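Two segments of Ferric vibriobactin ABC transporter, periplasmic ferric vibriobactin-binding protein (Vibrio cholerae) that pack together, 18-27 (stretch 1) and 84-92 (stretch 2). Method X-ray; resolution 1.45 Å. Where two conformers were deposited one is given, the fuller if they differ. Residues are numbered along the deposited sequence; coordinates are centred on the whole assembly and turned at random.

Stretch 1 18-27: TIPSQPKRIL
Stretch 2, residues 84-92: VEQPDLIVV

The two segments meet as neighbouring parallel β-strands, extended at their N-terminal ends by a polar junction in which the carboxylate of D88 receives two consecutive backbone amides and R25 reaches back to the backbone of E85. In all, 655 Å² of surface is buried between them.

The register pairs I26 with L89 and L27 with I90, each at a CA–CA distance of 4.9 Å, and R25 lies beside P87 at the same spacing. Backbone angles are extended in both strands: phi/psi is -92/133 for I26 and -114/122 for L27, against -156/133 for L89, -118/128 for I90 and -109/132 for V91. As parallel pairing requires, L27 hydrogen-bonds to the residues flanking I90: L27 N donates to L89 O at 2.9 Å, almost linearly (175°), and V91 N donates to L27 O at 2.9 Å. The regular pattern stops at the N-terminal end: L89 N is 3.7 Å from R25 O, and R25 O instead accepts from D88 N at 2.9 Å. Two CA–H···O contacts supplement the ladder, I26 CA to L89 O at 3.5 Å and I90 CA to L27 O at 3.3 Å.

Before the strand, K24 (-122/-9) and R25 (-138/81) present successive NH groups to D88. K24 N donates to D88 OD2 and R25 N to D88 OD1, both at 2.8 Å, so both carboxylate oxygens accept from the backbone of the first segment. D88 achieves this with chi1 in p (56°) and chi2 at 9° on a backbone of -115/5; its CA-to-CB bond points sideways, but the carboxylate comes nearer to the partner segment. A water extends the junction, donating to D88 OD2 (2.7 Å) and Q22 O (2.8 Å) while accepting from S21 OG (2.7 Å), whose chi1 is p.

The CA-to-CB bond of R25 points toward the other segment, and the side chain runs back along it to E85, with chi1 m, chi2 -97° and chi3 m. Its NH2 donates to E85 O at 2.7 Å and forms a long salt bridge, 3.8 Å from NH2 to E85 OE2; the E85 side chain is m, m. Q86 follows the helix with positive phi (45/61), and a second water joins the side chain to this turn, accepting from R25 NE at 2.9 Å and donating to Q86 O at 2.6 Å.

Apolar packing occupies both faces of the strand pair. On the face of I26 (chi1 m, chi2 t) and L89 (t, p), I26 CG2 lies 4.3 Å from L89 CD2 and 3.9 Å from V91 CG2. L89 also meets the earlier part of the first segment, with its CD1 4.0 Å from I19 CD1 and its CB 3.9 Å from P23 CB; I19 is m, t. The other face carries L27 (chi1 t, chi2 146°) and I90 (m, t), where L27 CD2 approaches I90 CG2 to 4.4 Å. L27 CB packs at 3.7 Å against CB of P87, a C-gamma endo ring, and L27 CD1 lies 3.9 Å from E85 CB.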

# COMPACT_ATOMS: atom_id res chain seq x y z
N THR A 18 -19.72 -13.97 9.43
CA THR A 18 -21.02 -13.49 9.04
C THR A 18 -21.21 -12.07 9.52
O THR A 18 -21.07 -11.75 10.70
CB THR A 18 -22.14 -14.41 9.56
OG1 THR A 18 -21.98 -15.70 8.99
CG2 THR A 18 -23.52 -13.86 9.19
N ILE A 19 -21.49 -11.19 8.57
CA ILE A 19 -21.79 -9.81 8.87
C ILE A 19 -23.30 -9.64 8.84
O ILE A 19 -23.93 -9.72 7.79
CB ILE A 19 -21.09 -8.88 7.88
CG1 ILE A 19 -19.59 -9.20 7.81
CG2 ILE A 19 -21.32 -7.43 8.26
CD1 ILE A 19 -18.85 -8.42 6.75
N PRO A 20 -23.90 -9.45 10.02
CA PRO A 20 -25.36 -9.52 10.19
C PRO A 20 -26.10 -8.37 9.52
O PRO A 20 -27.22 -8.55 9.02
CB PRO A 20 -25.54 -9.42 11.71
CG PRO A 20 -24.20 -9.76 12.29
CD PRO A 20 -23.19 -9.32 11.30
N SER A 21 -25.48 -7.20 9.50
CA SER A 21 -26.10 -5.99 8.97
C SER A 21 -25.04 -5.13 8.28
O SER A 21 -23.86 -5.23 8.61
CB SER A 21 -26.73 -5.20 10.12
OG SER A 21 -25.83 -5.09 11.21
N GLN A 22 -25.46 -4.28 7.34
CA GLN A 22 -24.49 -3.39 6.68
C GLN A 22 -23.72 -2.59 7.71
O GLN A 22 -24.30 -1.85 8.50
CB GLN A 22 -25.16 -2.43 5.70
CG GLN A 22 -24.16 -1.58 4.92
CD GLN A 22 -24.80 -0.81 3.78
OE1 GLN A 22 -26.01 -0.56 3.79
NE2 GLN A 22 -23.99 -0.42 2.79
N PRO A 23 -22.39 -2.71 7.71
CA PRO A 23 -21.59 -1.96 8.67
C PRO A 23 -21.75 -0.44 8.54
O PRO A 23 -21.69 0.12 7.44
CB PRO A 23 -20.16 -2.36 8.31
CG PRO A 23 -20.30 -3.73 7.75
CD PRO A 23 -21.59 -3.71 6.97
N LYS A 24 -21.96 0.21 9.68
CA LYS A 24 -22.04 1.67 9.72
C LYS A 24 -20.98 2.29 10.66
O LYS A 24 -20.80 3.51 10.68
CB LYS A 24 -23.45 2.11 10.13
CG LYS A 24 -24.54 1.64 9.15
CD LYS A 24 -24.33 2.27 7.77
CE LYS A 24 -25.17 1.60 6.67
NZ LYS A 24 -26.63 1.63 6.95
N ARG A 25 -20.29 1.46 11.43
CA ARG A 25 -19.31 1.96 12.40
C ARG A 25 -18.11 1.05 12.33
O ARG A 25 -17.96 0.14 13.14
CB ARG A 25 -19.88 1.98 13.83
CG ARG A 25 -21.09 2.88 14.02
CD ARG A 25 -20.70 4.25 14.59
NE ARG A 25 -19.91 4.18 15.82
CZ ARG A 25 -19.14 5.18 16.24
NH1 ARG A 25 -19.09 6.30 15.55
NH2 ARG A 25 -18.43 5.06 17.36
N ILE A 26 -17.25 1.29 11.35
CA ILE A 26 -16.14 0.38 11.07
C ILE A 26 -14.88 0.82 11.83
O ILE A 26 -14.51 1.98 11.79
CB ILE A 26 -15.82 0.34 9.56
CG1 ILE A 26 -17.05 -0.04 8.74
CG2 ILE A 26 -14.65 -0.60 9.30
CD1 ILE A 26 -16.96 0.32 7.27
N LEU A 27 -14.24 -0.14 12.49
CA LEU A 27 -13.00 0.11 13.24
C LEU A 27 -11.86 -0.64 12.57
O LEU A 27 -11.90 -1.86 12.42
CB LEU A 27 -13.15 -0.35 14.70
CG LEU A 27 -12.01 0.04 15.64
CD1 LEU A 27 -12.53 0.33 17.03
CD2 LEU A 27 -10.96 -1.04 15.65
N VAL A 84 -15.48 0.78 23.63
CA VAL A 84 -16.10 2.10 23.76
C VAL A 84 -16.53 2.67 22.41
O VAL A 84 -17.55 3.35 22.31
CB VAL A 84 -15.19 3.09 24.54
CG1 VAL A 84 -15.79 4.49 24.51
CG2 VAL A 84 -14.98 2.61 25.97
N GLU A 85 -15.78 2.36 21.35
CA GLU A 85 -16.16 2.82 20.02
C GLU A 85 -17.43 2.14 19.50
O GLU A 85 -18.05 2.64 18.56
CB GLU A 85 -15.00 2.61 19.03
CG GLU A 85 -13.81 3.53 19.28
CD GLU A 85 -14.18 5.00 19.24
OE1 GLU A 85 -13.91 5.71 20.24
OE2 GLU A 85 -14.75 5.45 18.23
N GLN A 86 -17.80 1.02 20.11
CA GLN A 86 -18.97 0.24 19.69
C GLN A 86 -19.06 0.03 18.18
O GLN A 86 -20.03 0.44 17.53
CB GLN A 86 -20.28 0.84 20.22
CG GLN A 86 -20.38 0.84 21.74
CD GLN A 86 -21.69 0.27 22.24
OE1 GLN A 86 -22.18 -0.73 21.72
NE2 GLN A 86 -22.26 0.90 23.26
N PRO A 87 -18.04 -0.62 17.61
CA PRO A 87 -18.04 -0.83 16.16
C PRO A 87 -18.99 -1.95 15.77
O PRO A 87 -19.37 -2.78 16.60
CB PRO A 87 -16.59 -1.24 15.88
CG PRO A 87 -16.16 -1.91 17.15
CD PRO A 87 -16.85 -1.19 18.26
N ASP A 88 -19.37 -1.99 14.50
CA ASP A 88 -20.12 -3.12 13.97
C ASP A 88 -19.34 -3.90 12.90
O ASP A 88 -19.86 -4.84 12.29
CB ASP A 88 -21.50 -2.71 13.45
CG ASP A 88 -21.44 -1.61 12.39
OD1 ASP A 88 -20.34 -1.27 11.90
OD2 ASP A 88 -22.54 -1.12 12.02
N LEU A 89 -18.09 -3.51 12.69
CA LEU A 89 -17.17 -4.30 11.88
C LEU A 89 -15.77 -3.94 12.32
O LEU A 89 -15.45 -2.77 12.42
CB LEU A 89 -17.33 -4.01 10.38
CG LEU A 89 -16.43 -4.84 9.46
CD1 LEU A 89 -16.85 -6.31 9.44
CD2 LEU A 89 -16.44 -4.28 8.04
N ILE A 90 -14.93 -4.95 12.54
CA ILE A 90 -13.53 -4.73 12.89
C ILE A 90 -12.66 -5.34 11.80
O ILE A 90 -12.85 -6.51 11.43
CB ILE A 90 -13.19 -5.36 14.27
CG1 ILE A 90 -14.01 -4.70 15.37
CG2 ILE A 90 -11.69 -5.22 14.59
CD1 ILE A 90 -14.02 -5.46 16.69
N VAL A 91 -11.71 -4.56 11.26
CA VAL A 91 -10.88 -5.03 10.16
C VAL A 91 -9.45 -5.28 10.61
O VAL A 91 -8.87 -4.46 11.32
CB VAL A 91 -10.87 -4.04 8.98
CG1 VAL A 91 -10.15 -4.66 7.79
CG2 VAL A 91 -12.31 -3.66 8.61
N VAL A 92 -8.93 -6.45 10.22
CA VAL A 92 -7.62 -6.92 10.65
C VAL A 92 -6.79 -7.31 9.43
O VAL A 92 -7.34 -7.84 8.47
CB VAL A 92 -7.76 -8.16 11.59
CG1 VAL A 92 -6.41 -8.64 12.08
CG2 VAL A 92 -8.66 -7.85 12.79
O HOH W 1 -24.58 -2.68 11.18
O HOH W 2 -22.31 -5.94 11.52
O HOH W 3 -21.53 2.56 17.63